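Taurine dioxygenase (Burkholderia ambifaria, PDB 5VN6) probably catalyses the iron- and 2-oxoglutarate-dependent oxygenation of taurine. Local coordinates at residues A[162-167]-A[206-211]; A[151-156]-A[230-235]; A[199-204]-A[237-242]. All blocks are in the same frame, centred on the assembly; numbering follows the deposited sequence.

Contact 1. Residues A[162-167]-A[206-211]; sequences IEASFG and FTTHFT
Ser-165 and Phe-206 mark the closest backbone approach, their CA atoms 6.6 Å apart, where the coiled loop 162-167 comes up to the residue that leads into strand 207-210. Inside the loop the carbonyl O of Ile-162 takes two backbone N-H groups, from Ser-165 and, at 2.9 Å, from Gly-167, which curls the chain tightly. The contact itself centres on the ring of Phe-206. Ser-165 presents both CB and OG to the ring edge, near its plane; OG lies 3.4 Å from Phe-206 CD2 and the same distance from CE2. A chi1 of 48° places this OG at the phenyl edge; its hydrogen bond goes to Ser-161 O, leaving the ring a packing neighbour. Phe-166 comes in beside it, edge to edge, CE1 3.7 Å from Phe-206 CE2, with the two side chains running obliquely to one another. At the outer margin Ala-164 CB touches Thr-208 CG2 at 4.3 Å, while Thr-208 OG1 bonds His-209 ND1 at 2.6 Å. Both phenylalanines have further aromatic partners: Phe-166 stacks with Tyr-101, and Phe-206 meets Trp-111 edge-to-face. Measured between nearest atoms, the Phe-206 side chain is about 4 Å from that of His-106 and about 7 Å from the bound magnesium ion. Phe-206, near the metal and backed by a surface loop that contributes Phe-166, is consistent with part of one wall of the active-site pocket of a TfdA-type dioxygenase.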
ATOM      1  N   ILE A 162      -1.990  22.503   9.935  1.00 42.15           N
ATOM      2  CA  ILE A 162      -2.201  22.858   8.540  1.00 43.76           C
ATOM      3  C   ILE A 162      -1.070  23.765   8.075  1.00 44.21           C
ATOM      4  O   ILE A 162      -0.733  23.783   6.880  1.00 40.06           O
ATOM      5  CB  ILE A 162      -3.581  23.504   8.318  1.00 48.09           C
ATOM      6  CG1 ILE A 162      -3.890  23.561   6.822  1.00 50.57           C
ATOM      7  CG2 ILE A 162      -3.615  24.928   8.880  1.00 48.10           C
ATOM      8  CD1 ILE A 162      -5.310  23.943   6.500  1.00 51.81           C
ATOM      9  N   GLU A 163      -0.456  24.502   9.010  1.00 44.86           N
ATOM     10  CA  GLU A 163       0.680  25.357   8.678  1.00 44.83           C
ATOM     11  C   GLU A 163       1.776  24.587   7.952  1.00 43.83           C
ATOM     12  O   GLU A 163       2.310  25.053   6.940  1.00 46.84           O
ATOM     13  CB  GLU A 163       1.261  25.996   9.943  1.00 38.76           C
ATOM     14  CG  GLU A 163       2.555  26.713   9.631  1.00 41.33           C
ATOM     15  CD  GLU A 163       3.269  27.284  10.833  1.00 46.55           C
ATOM     16  OE1 GLU A 163       3.263  26.666  11.912  1.00 46.47           O
ATOM     17  OE2 GLU A 163       3.842  28.377  10.685  1.00 49.33           O
ATOM     18  N   ALA A 164       2.148  23.416   8.483  1.00 38.68           N
ATOM     19  CA  ALA A 164       3.284  22.654   7.979  1.00 41.89           C
ATOM     20  C   ALA A 164       2.933  21.747   6.805  1.00 43.21           C
ATOM     21  O   ALA A 164       3.839  21.143   6.212  1.00 40.99           O
ATOM     22  CB  ALA A 164       3.910  21.823   9.112  1.00 31.16           C
ATOM     23  N   SER A 165       1.657  21.621   6.459  1.00 37.74           N
ATOM     24  CA  SER A 165       1.299  20.838   5.283  1.00 41.04           C
ATOM     25  C   SER A 165       0.841  21.782   4.173  1.00 45.18           C
ATOM     26  O   SER A 165       1.636  22.132   3.293  1.00 53.40           O
ATOM     27  CB  SER A 165       0.227  19.792   5.627  1.00 38.32           C
ATOM     28  OG  SER A 165      -0.844  20.370   6.368  1.00 48.82           O
ATOM     29  N   PHE A 166      -0.424  22.214   4.207  1.00 43.68           N
ATOM     30  CA  PHE A 166      -0.959  23.070   3.144  1.00 48.50           C
ATOM     31  C   PHE A 166      -0.306  24.452   3.135  1.00 48.56           C
ATOM     32  O   PHE A 166      -0.099  25.043   2.068  1.00 50.62           O
ATOM     33  CB  PHE A 166      -2.479  23.199   3.281  1.00 49.35           C
ATOM     34  CG  PHE A 166      -3.227  21.966   2.867  1.00 66.22           C
ATOM     35  CD1 PHE A 166      -3.394  20.909   3.752  1.00 69.61           C
ATOM     36  CD2 PHE A 166      -3.736  21.845   1.580  1.00 77.04           C
ATOM     37  CE1 PHE A 166      -4.079  19.760   3.377  1.00 71.34           C
ATOM     38  CE2 PHE A 166      -4.419  20.692   1.194  1.00 79.92           C
ATOM     39  CZ  PHE A 166      -4.589  19.647   2.098  1.00 74.33           C
ATOM     40  N   GLY A 167      -0.006  25.000   4.308  1.00 47.77           N
ATOM     41  CA  GLY A 167       0.592  26.320   4.361  1.00 47.48           C
ATOM     42  C   GLY A 167       2.057  26.373   3.999  1.00 48.58           C
ATOM     43  O   GLY A 167       2.561  27.463   3.717  1.00 47.36           O
ATOM     44  N   PHE A 206      -0.355  14.684   8.957  1.00 26.81           N
ATOM     45  CA  PHE A 206      -0.493  16.032   9.494  1.00 35.28           C
ATOM     46  C   PHE A 206       0.200  16.219  10.836  1.00 40.61           C
ATOM     47  O   PHE A 206       0.393  17.363  11.250  1.00 38.29           O
ATOM     48  CB  PHE A 206      -1.975  16.399   9.664  1.00 37.07           C
ATOM     49  CG  PHE A 206      -2.707  16.587   8.367  1.00 38.26           C
ATOM     50  CD1 PHE A 206      -3.834  15.830   8.078  1.00 40.58           C
ATOM     51  CD2 PHE A 206      -2.261  17.506   7.429  1.00 38.00           C
ATOM     52  CE1 PHE A 206      -4.515  15.995   6.884  1.00 41.81           C
ATOM     53  CE2 PHE A 206      -2.937  17.676   6.236  1.00 46.29           C
ATOM     54  CZ  PHE A 206      -4.073  16.917   5.963  1.00 44.25           C
ATOM     55  N   THR A 207       0.565  15.138  11.528  1.00 35.87           N
ATOM     56  CA  THR A 207       1.073  15.248  12.890  1.00 33.72           C
ATOM     57  C   THR A 207       2.536  15.686  12.871  1.00 34.87           C
ATOM     58  O   THR A 207       3.372  15.074  12.188  1.00 30.55           O
ATOM     59  CB  THR A 207       0.934  13.911  13.619  1.00 31.37           C
ATOM     60  OG1 THR A 207      -0.395  13.396  13.457  1.00 29.42           O
ATOM     61  CG2 THR A 207       1.247  14.076  15.082  1.00 32.13           C
ATOM     62  N   THR A 208       2.857  16.741  13.626  1.00 32.32           N
ATOM     63  CA  THR A 208       4.233  17.231  13.610  1.00 29.45           C
ATOM     64  C   THR A 208       5.081  16.643  14.735  1.00 36.52           C
ATOM     65  O   THR A 208       6.229  16.252  14.491  1.00 33.43           O
ATOM     66  CB  THR A 208       4.267  18.758  13.690  1.00 26.69           C
ATOM     67  OG1 THR A 208       3.687  19.179  14.928  1.00 30.48           O
ATOM     68  CG2 THR A 208       3.489  19.338  12.542  1.00 27.45           C
ATOM     69  N   HIS A 209       4.546  16.571  15.959  1.00 29.05           N
ATOM     70  CA  HIS A 209       5.344  16.127  17.101  1.00 33.46           C
ATOM     71  C   HIS A 209       4.447  15.860  18.305  1.00 37.24           C
ATOM     72  O   HIS A 209       3.318  16.358  18.385  1.00 34.48           O
ATOM     73  CB  HIS A 209       6.390  17.174  17.476  1.00 34.04           C
ATOM     74  CG  HIS A 209       5.795  18.448  17.989  1.00 39.29           C
ATOM     75  ND1 HIS A 209       5.055  19.290  17.187  1.00 37.32           N
ATOM     76  CD2 HIS A 209       5.815  19.018  19.219  1.00 36.86           C
ATOM     77  CE1 HIS A 209       4.652  20.332  17.898  1.00 44.39           C
ATOM     78  NE2 HIS A 209       5.102  20.192  19.134  1.00 41.65           N
ATOM     79  N   PHE A 210       4.992  15.091  19.256  1.00 32.98           N
ATOM     80  CA  PHE A 210       4.365  14.906  20.560  1.00 29.49           C
ATOM     81  C   PHE A 210       4.602  16.141  21.414  1.00 27.03           C
ATOM     82  O   PHE A 210       5.690  16.722  21.389  1.00 30.88           O
ATOM     83  CB  PHE A 210       4.943  13.693  21.303  1.00 30.24           C
ATOM     84  CG  PHE A 210       4.801  12.392  20.575  1.00 29.19           C
ATOM     85  CD1 PHE A 210       3.540  11.887  20.233  1.00 29.96           C
ATOM     86  CD2 PHE A 210       5.928  11.645  20.257  1.00 30.82           C
ATOM     87  CE1 PHE A 210       3.430  10.658  19.564  1.00 31.04           C
ATOM     88  CE2 PHE A 210       5.829  10.426  19.578  1.00 24.78           C
ATOM     89  CZ  PHE A 210       4.587   9.932  19.241  1.00 29.39           C
ATOM     90  N   THR A 211       3.592  16.513  22.204  1.00 29.86           N
ATOM     91  CA  THR A 211       3.706  17.659  23.098  1.00 38.48           C
ATOM     92  C   THR A 211       4.034  17.281  24.532  1.00 40.15           C
ATOM     93  O   THR A 211       4.496  18.142  25.289  1.00 40.22           O
ATOM     94  CB  THR A 211       2.408  18.473  23.109  1.00 41.85           C
ATOM     95  OG1 THR A 211       1.298  17.599  23.352  1.00 44.19           O
ATOM     96  CG2 THR A 211       2.202  19.228  21.792  1.00 41.62           C
TER

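Contact 2. Residues A[151-156]-A[230-235]; sequences QQIADL and GQLLHY
Leu-232 extends from helix 228-237 with CG opposite its backbone N (chi1 175°), which sends the side chain toward 151-156, and chi2 near 60° sets CD2 as the methyl that meets Gln-152, Ile-153 and Leu-156; Leu-156, with chi1 at -74°, holds its branch toward the same methyl. This is helix-to-helix packing at the edge of the four-stranded antiparallel sheet of a TauD/TfdA-family (cupin clan) fold: near the end of helix 147-153 a type I beta turn runs from Ile-153 to Leu-156, closed by Leu-156 N to Ile-153 O at 3.0 Å, and leads into strand 157-160. The backbones stay well apart, with 9.1 Å between the CA atoms of Ile-153 and Leu-232. Long side chains therefore bridge the gap. Gln-152 takes part through its aliphatic portion, its chain bending at chi2 after CG has met the leucine. Arg-218 forms a salt bridge with Asp-155 and a hydrogen bond with the carbonyl O of Gln-152, tying the helix end to the turn. Phe-210 of strand 207-210 touches both Leu-156 and Leu-232, so the apolar patch continues onto the neighbouring sheet. Ile-153 approaches obliquely, its CG2 4.0 Å from Leu-232 CD2. Gln-152 CG comes to 3.8 Å from that CD2, and Leu-156 meets the leucine tip to tip, CD1 lying 3.8 Å from Leu-232 CD2.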
ATOM      1  N   GLN A 151       1.912   0.823  26.097  1.00 40.35           N
ATOM      2  CA  GLN A 151       2.217   1.463  27.374  1.00 47.53           C
ATOM      3  C   GLN A 151       2.875   2.824  27.166  1.00 46.44           C
ATOM      4  O   GLN A 151       2.508   3.809  27.815  1.00 42.53           O
ATOM      5  CB  GLN A 151       3.115   0.551  28.210  1.00 55.83           C
ATOM      6  CG  GLN A 151       2.470  -0.773  28.586  1.00 70.45           C
ATOM      7  CD  GLN A 151       3.480  -1.800  29.052  1.00 85.33           C
ATOM      8  OE1 GLN A 151       4.481  -1.460  29.688  1.00 93.43           O
ATOM      9  NE2 GLN A 151       3.210  -3.070  28.758  1.00 86.10           N
ATOM     10  N   GLN A 152       3.837   2.893  26.246  1.00 39.84           N
ATOM     11  CA  GLN A 152       4.577   4.122  25.999  1.00 38.52           C
ATOM     12  C   GLN A 152       3.687   5.242  25.455  1.00 40.77           C
ATOM     13  O   GLN A 152       3.914   6.414  25.776  1.00 46.11           O
ATOM     14  CB  GLN A 152       5.718   3.823  25.016  1.00 42.77           C
ATOM     15  CG  GLN A 152       6.503   5.040  24.512  1.00 52.67           C
ATOM     16  CD  GLN A 152       7.753   5.370  25.315  1.00 57.28           C
ATOM     17  OE1 GLN A 152       7.776   5.249  26.537  1.00 61.95           O
ATOM     18  NE2 GLN A 152       8.810   5.784  24.615  1.00 52.91           N
ATOM     19  N   ILE A 153       2.681   4.922  24.631  1.00 37.75           N
ATOM     20  CA  ILE A 153       1.904   5.966  23.950  1.00 34.05           C
ATOM     21  C   ILE A 153       0.577   6.263  24.636  1.00 38.11           C
ATOM     22  O   ILE A 153      -0.131   7.183  24.206  1.00 38.30           O
ATOM     23  CB  ILE A 153       1.664   5.620  22.464  1.00 32.89           C
ATOM     24  CG1 ILE A 153       0.658   4.473  22.327  1.00 35.10           C
ATOM     25  CG2 ILE A 153       3.005   5.277  21.767  1.00 30.80           C
ATOM     26  CD1 ILE A 153       0.266   4.155  20.880  1.00 32.51           C
ATOM     27  N   ALA A 154       0.235   5.537  25.707  1.00 38.37           N
ATOM     28  CA  ALA A 154      -1.118   5.599  26.259  1.00 40.85           C
ATOM     29  C   ALA A 154      -1.573   7.029  26.556  1.00 45.47           C
ATOM     30  O   ALA A 154      -2.689   7.412  26.192  1.00 43.02           O
ATOM     31  CB  ALA A 154      -1.202   4.738  27.519  1.00 45.82           C
ATOM     32  N   ASP A 155      -0.721   7.848  27.176  1.00 41.16           N
ATOM     33  CA  ASP A 155      -1.117   9.209  27.533  1.00 47.65           C
ATOM     34  C   ASP A 155      -0.536  10.278  26.603  1.00 44.08           C
ATOM     35  O   ASP A 155      -0.687  11.473  26.878  1.00 43.30           O
ATOM     36  CB  ASP A 155      -0.754   9.512  29.001  1.00 54.01           C
ATOM     37  CG  ASP A 155       0.745   9.438  29.283  1.00 61.32           C
ATOM     38  OD1 ASP A 155       1.562   9.552  28.344  1.00 63.66           O
ATOM     39  OD2 ASP A 155       1.112   9.235  30.460  1.00 64.89           O
ATOM     40  N   LEU A 156       0.101   9.886  25.505  1.00 40.19           N
ATOM     41  CA  LEU A 156       0.709  10.866  24.623  1.00 32.36           C
ATOM     42  C   LEU A 156      -0.350  11.684  23.895  1.00 34.02           C
ATOM     43  O   LEU A 156      -1.418  11.188  23.541  1.00 34.94           O
ATOM     44  CB  LEU A 156       1.622  10.173  23.597  1.00 29.99           C
ATOM     45  CG  LEU A 156       2.960   9.652  24.122  1.00 34.75           C
ATOM     46  CD1 LEU A 156       3.788   8.959  22.999  1.00 31.03           C
ATOM     47  CD2 LEU A 156       3.745  10.807  24.779  1.00 38.35           C
ATOM     48  N   GLY A 230      10.625  11.944  17.913  1.00 29.30           N
ATOM     49  CA  GLY A 230      10.307  11.913  16.494  1.00 29.19           C
ATOM     50  C   GLY A 230      10.408  10.522  15.888  1.00 30.04           C
ATOM     51  O   GLY A 230       9.657  10.182  14.976  1.00 30.14           O
ATOM     52  N   GLN A 231      11.343   9.706  16.372  1.00 26.22           N
ATOM     53  CA  GLN A 231      11.450   8.344  15.863  1.00 34.98           C
ATOM     54  C   GLN A 231      10.206   7.520  16.207  1.00 33.31           C
ATOM     55  O   GLN A 231       9.701   6.754  15.373  1.00 28.86           O
ATOM     56  CB  GLN A 231      12.736   7.706  16.399  1.00 35.18           C
ATOM     57  CG  GLN A 231      14.020   8.237  15.713  1.00 40.06           C
ATOM     58  CD  GLN A 231      15.307   7.779  16.414  1.00 38.67           C
ATOM     59  OE1 GLN A 231      15.281   7.420  17.580  1.00 40.07           O
ATOM     60  NE2 GLN A 231      16.420   7.758  15.687  1.00 30.80           N
ATOM     61  N   LEU A 232       9.681   7.677  17.421  1.00 27.52           N
ATOM     62  CA  LEU A 232       8.452   6.980  17.781  1.00 25.49           C
ATOM     63  C   LEU A 232       7.291   7.441  16.921  1.00 31.18           C
ATOM     64  O   LEU A 232       6.484   6.620  16.458  1.00 30.90           O
ATOM     65  CB  LEU A 232       8.127   7.199  19.266  1.00 29.55           C
ATOM     66  CG  LEU A 232       6.794   6.609  19.765  1.00 31.95           C
ATOM     67  CD1 LEU A 232       6.730   5.084  19.592  1.00 35.21           C
ATOM     68  CD2 LEU A 232       6.552   6.995  21.226  1.00 29.12           C
ATOM     69  N   LEU A 233       7.192   8.755  16.687  1.00 24.71           N
ATOM     70  CA  LEU A 233       6.110   9.262  15.853  1.00 28.09           C
ATOM     71  C   LEU A 233       6.193   8.677  14.450  1.00 27.75           C
ATOM     72  O   LEU A 233       5.178   8.221  13.898  1.00 31.44           O
ATOM     73  CB  LEU A 233       6.132  10.796  15.832  1.00 28.09           C
ATOM     74  CG  LEU A 233       5.092  11.492  14.943  1.00 31.80           C
ATOM     75  CD1 LEU A 233       3.661  11.112  15.353  1.00 28.96           C
ATOM     76  CD2 LEU A 233       5.270  13.006  14.897  1.00 30.28           C
ATOM     77  N   HIS A 234       7.407   8.613  13.885  1.00 26.53           N
ATOM     78  CA  HIS A 234       7.580   8.008  12.562  1.00 27.51           C
ATOM     79  C   HIS A 234       7.128   6.556  12.547  1.00 21.59           C
ATOM     80  O   HIS A 234       6.475   6.114  11.593  1.00 25.94           O
ATOM     81  CB  HIS A 234       9.036   8.128  12.117  1.00 24.36           C
ATOM     82  CG  HIS A 234       9.451   9.543  11.869  1.00 27.84           C
ATOM     83  ND1 HIS A 234      10.767   9.940  11.768  1.00 31.14           N
ATOM     84  CD2 HIS A 234       8.705  10.669  11.730  1.00 28.27           C
ATOM     85  CE1 HIS A 234      10.816  11.248  11.560  1.00 31.09           C
ATOM     86  NE2 HIS A 234       9.577  11.713  11.520  1.00 29.40           N
ATOM     87  N   TYR A 235       7.445   5.812  13.608  1.00 27.73           N
ATOM     88  CA  TYR A 235       7.020   4.423  13.697  1.00 31.05           C
ATOM     89  C   TYR A 235       5.498   4.314  13.711  1.00 30.43           C
ATOM     90  O   TYR A 235       4.923   3.443  13.049  1.00 35.38           O
ATOM     91  CB  TYR A 235       7.629   3.786  14.951  1.00 26.43           C
ATOM     92  CG  TYR A 235       7.056   2.433  15.296  1.00 31.34           C
ATOM     93  CD1 TYR A 235       7.596   1.254  14.763  1.00 29.45           C
ATOM     94  CD2 TYR A 235       5.977   2.325  16.169  1.00 30.64           C
ATOM     95  CE1 TYR A 235       7.063  -0.001  15.104  1.00 30.02           C
ATOM     96  CE2 TYR A 235       5.452   1.096  16.505  1.00 30.55           C
ATOM     97  CZ  TYR A 235       6.000  -0.056  15.980  1.00 30.18           C
ATOM     98  OH  TYR A 235       5.438  -1.249  16.321  1.00 30.50           O
TER

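Contact 3. Residues A[199-204]-A[237-242]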
ATOM      1  N   LYS A 199     -10.181   1.688  20.362  1.00 42.65           N
ATOM      2  CA  LYS A 199      -9.040   2.589  20.346  1.00 38.39           C
ATOM      3  C   LYS A 199      -8.480   2.724  18.931  1.00 41.08           C
ATOM      4  O   LYS A 199      -8.412   1.750  18.176  1.00 38.30           O
ATOM      5  CB  LYS A 199      -7.975   2.122  21.337  1.00 38.50           C
ATOM      6  CG  LYS A 199      -8.436   2.258  22.803  1.00 44.44           C
ATOM      7  CD  LYS A 199      -7.276   1.998  23.775  1.00 51.15           C
ATOM      8  CE  LYS A 199      -7.752   1.984  25.229  1.00 54.92           C
ATOM      9  NZ  LYS A 199      -6.623   1.731  26.176  1.00 54.19           N
ATOM     10  N   VAL A 200      -8.133   3.959  18.569  1.00 38.17           N
ATOM     11  CA  VAL A 200      -7.659   4.322  17.242  1.00 39.58           C
ATOM     12  C   VAL A 200      -6.261   4.909  17.382  1.00 36.15           C
ATOM     13  O   VAL A 200      -6.048   5.812  18.194  1.00 36.69           O
ATOM     14  CB  VAL A 200      -8.603   5.339  16.568  1.00 34.23           C
ATOM     15  CG1 VAL A 200      -8.165   5.602  15.106  1.00 27.96           C
ATOM     16  CG2 VAL A 200     -10.040   4.859  16.643  1.00 29.30           C
ATOM     17  N   LEU A 201      -5.315   4.407  16.597  1.00 32.06           N
ATOM     18  CA  LEU A 201      -4.028   5.082  16.494  1.00 31.97           C
ATOM     19  C   LEU A 201      -4.215   6.367  15.690  1.00 35.90           C
ATOM     20  O   LEU A 201      -4.428   6.327  14.471  1.00 31.60           O
ATOM     21  CB  LEU A 201      -2.978   4.162  15.874  1.00 24.57           C
ATOM     22  CG  LEU A 201      -1.590   4.779  15.673  1.00 25.75           C
ATOM     23  CD1 LEU A 201      -0.997   5.315  16.998  1.00 24.95           C
ATOM     24  CD2 LEU A 201      -0.637   3.768  14.991  1.00 28.25           C
ATOM     25  N   TYR A 202      -4.125   7.510  16.376  1.00 27.79           N
ATOM     26  CA  TYR A 202      -4.544   8.788  15.811  1.00 27.92           C
ATOM     27  C   TYR A 202      -3.384   9.769  15.609  1.00 35.22           C
ATOM     28  O   TYR A 202      -3.411  10.902  16.109  1.00 38.17           O
ATOM     29  CB  TYR A 202      -5.638   9.397  16.716  1.00 27.53           C
ATOM     30  CG  TYR A 202      -6.454  10.438  16.003  1.00 32.48           C
ATOM     31  CD1 TYR A 202      -6.477  11.752  16.445  1.00 34.97           C
ATOM     32  CD2 TYR A 202      -7.194  10.105  14.862  1.00 30.65           C
ATOM     33  CE1 TYR A 202      -7.206  12.716  15.783  1.00 36.53           C
ATOM     34  CE2 TYR A 202      -7.910  11.064  14.183  1.00 32.68           C
ATOM     35  CZ  TYR A 202      -7.916  12.375  14.661  1.00 39.70           C
ATOM     36  OH  TYR A 202      -8.630  13.348  14.016  1.00 37.40           O
ATOM     37  N   VAL A 203      -2.374   9.351  14.854  1.00 29.65           N
ATOM     38  CA  VAL A 203      -1.363  10.241  14.293  1.00 34.52           C
ATOM     39  C   VAL A 203      -1.244   9.923  12.807  1.00 31.76           C
ATOM     40  O   VAL A 203      -1.444   8.782  12.382  1.00 28.04           O
ATOM     41  CB  VAL A 203       0.002  10.107  15.008  1.00 28.70           C
ATOM     42  CG1 VAL A 203      -0.107  10.638  16.455  1.00 28.90           C
ATOM     43  CG2 VAL A 203       0.500   8.623  14.982  1.00 22.86           C
ATOM     44  N   ASN A 204      -0.943  10.938  12.005  1.00 28.31           N
ATOM     45  CA  ASN A 204      -0.908  10.760  10.554  1.00 28.40           C
ATOM     46  C   ASN A 204       0.034  11.804   9.954  1.00 30.50           C
ATOM     47  O   ASN A 204       0.788  12.470  10.673  1.00 27.18           O
ATOM     48  CB  ASN A 204      -2.328  10.821   9.958  1.00 24.39           C
ATOM     49  CG  ASN A 204      -2.930  12.226   9.968  1.00 33.73           C
ATOM     50  OD1 ASN A 204      -2.651  13.028   9.084  1.00 37.91           O
ATOM     51  ND2 ASN A 204      -3.804  12.502  10.932  1.00 30.48           N
ATOM     52  N   ILE A 237       3.112   6.703  12.610  1.00 24.86           N
ATOM     53  CA  ILE A 237       2.459   7.102  11.364  1.00 27.92           C
ATOM     54  C   ILE A 237       2.736   6.098  10.253  1.00 28.21           C
ATOM     55  O   ILE A 237       1.916   5.944   9.337  1.00 27.55           O
ATOM     56  CB  ILE A 237       2.858   8.515  10.887  1.00 29.97           C
ATOM     57  CG1 ILE A 237       4.307   8.519  10.389  1.00 33.46           C
ATOM     58  CG2 ILE A 237       2.503   9.612  11.939  1.00 24.06           C
ATOM     59  CD1 ILE A 237       4.639   9.697   9.485  1.00 47.48           C
ATOM     60  N   GLY A 238       3.892   5.426  10.288  1.00 33.85           N
ATOM     61  CA  GLY A 238       4.180   4.406   9.291  1.00 32.92           C
ATOM     62  C   GLY A 238       3.338   3.144   9.411  1.00 32.59           C
ATOM     63  O   GLY A 238       3.430   2.273   8.539  1.00 29.13           O
ATOM     64  N   GLN A 239       2.591   2.986  10.502  1.00 30.86           N
ATOM     65  CA  GLN A 239       1.722   1.819  10.625  1.00 29.00           C
ATOM     66  C   GLN A 239       0.659   1.825   9.538  1.00 32.81           C
ATOM     67  O   GLN A 239       0.213   0.758   9.104  1.00 31.52           O
ATOM     68  CB  GLN A 239       1.080   1.765  12.034  1.00 23.07           C
ATOM     69  CG  GLN A 239       2.083   1.622  13.214  1.00 21.18           C
ATOM     70  CD  GLN A 239       2.966   0.341  13.118  1.00 30.64           C
ATOM     71  OE1 GLN A 239       2.451  -0.786  13.118  1.00 29.68           O
ATOM     72  NE2 GLN A 239       4.285   0.525  13.031  1.00 27.27           N
ATOM     73  N   ALA A 240       0.260   3.015   9.058  1.00 25.47           N
ATOM     74  CA  ALA A 240      -0.735   3.075   7.993  1.00 24.11           C
ATOM     75  C   ALA A 240      -0.205   2.509   6.690  1.00 25.55           C
ATOM     76  O   ALA A 240      -0.996   2.231   5.788  1.00 28.05           O
ATOM     77  CB  ALA A 240      -1.211   4.511   7.740  1.00 23.55           C
ATOM     78  N   ALA A 241       1.108   2.358   6.545  1.00 27.38           N
ATOM     79  CA  ALA A 241       1.660   1.829   5.307  1.00 27.48           C
ATOM     80  C   ALA A 241       1.691   0.291   5.269  1.00 33.62           C
ATOM     81  O   ALA A 241       2.214  -0.288   4.305  1.00 34.24           O
ATOM     82  CB  ALA A 241       3.058   2.406   5.077  1.00 23.13           C
ATOM     83  N   ILE A 242       1.122  -0.383   6.262  1.00 32.57           N
ATOM     84  CA  ILE A 242       1.181  -1.839   6.355  1.00 32.75           C
ATOM     85  C   ILE A 242       0.044  -2.424   5.516  1.00 29.52           C
ATOM     86  O   ILE A 242      -1.132  -2.184   5.835  1.00 26.82           O
ATOM     87  CB  ILE A 242       1.108  -2.316   7.813  1.00 30.71           C
ATOM     88  CG1 ILE A 242       2.405  -1.942   8.540  1.00 28.79           C
ATOM     89  CG2 ILE A 242       0.836  -3.838   7.883  1.00 26.26           C
ATOM     90  CD1 ILE A 242       2.348  -2.076  10.081  1.00 31.23           C
TER
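Asn-204 and Ile-237 bring the two backbones within 5.0 Å, CA to CA, where the chain leaving strand 199-201 passes the end of helix 228-237. Beyond Ile-237 the second segment tightens into a 3-10 turn, with Ala-241 N bonded to Gly-238 O at 3.1 Å. Ile-237 works through CG2, which rests on the backbone of Asn-204, 3.6 Å from its O and 3.7 Å from its N. The same methyl meets Val-203 CG2 at 3.8 Å, the two branched side chains crossing at about a right angle. With chi1 at 71°, Ile-237 keeps CG1 between its backbone N and carbonyl carbon, leaving CG2 as the branch that touches. Two residues past Ile-237, Gln-239 offers its CG to Leu-201 CD2 at 3.9 Å, again nearly perpendicular. Gln-239 then bends at chi2, and its NE2 bonds the carbonyl O of Tyr-235, so Leu-201 meets only its methylene part. The CB of Asn-204 is directed away from 237-242, and the asparagine meets Ile-237 through its backbone. Its OD1 accepts from Phe-206 N, and its ND2 bonds Ser-110 OG, which together fix the amide's rotation. The Asn-204 side chain touches that of His-106, which binds magnesium with Asp-108 and His-266; this mostly buried packing seam holds Asn-204 as a second-shell neighbour of the two-histidine, one-carboxylate metal site characteristic of this normally iron-dependent dioxygenase family.

Contact 3 is the buried one, contact 2 is partly buried and contact 1 lies at the surface, yet contacts 1 and 3 both reach toward the metal site while contact 2 stays away from it. Contacts 2 and 3 use successive parts of helix 228-237 and its end, and meet where Leu-233 CD1 packs on Val-203. Leu-233 also touches Thr-207, joining contact 2 to contact 1. Strands 199-201 and 207-210, the two opposite edge strands of the four-stranded sheet, serve contacts 3 and 1, whose segments adjoin in the sequence. The chemistry shifts accordingly: aromatic edges in 162-167/206-211, aliphatic carbons gathered on one leucine methyl in 151-156/230-235, and branched side chains against backbone in 199-204/237-242.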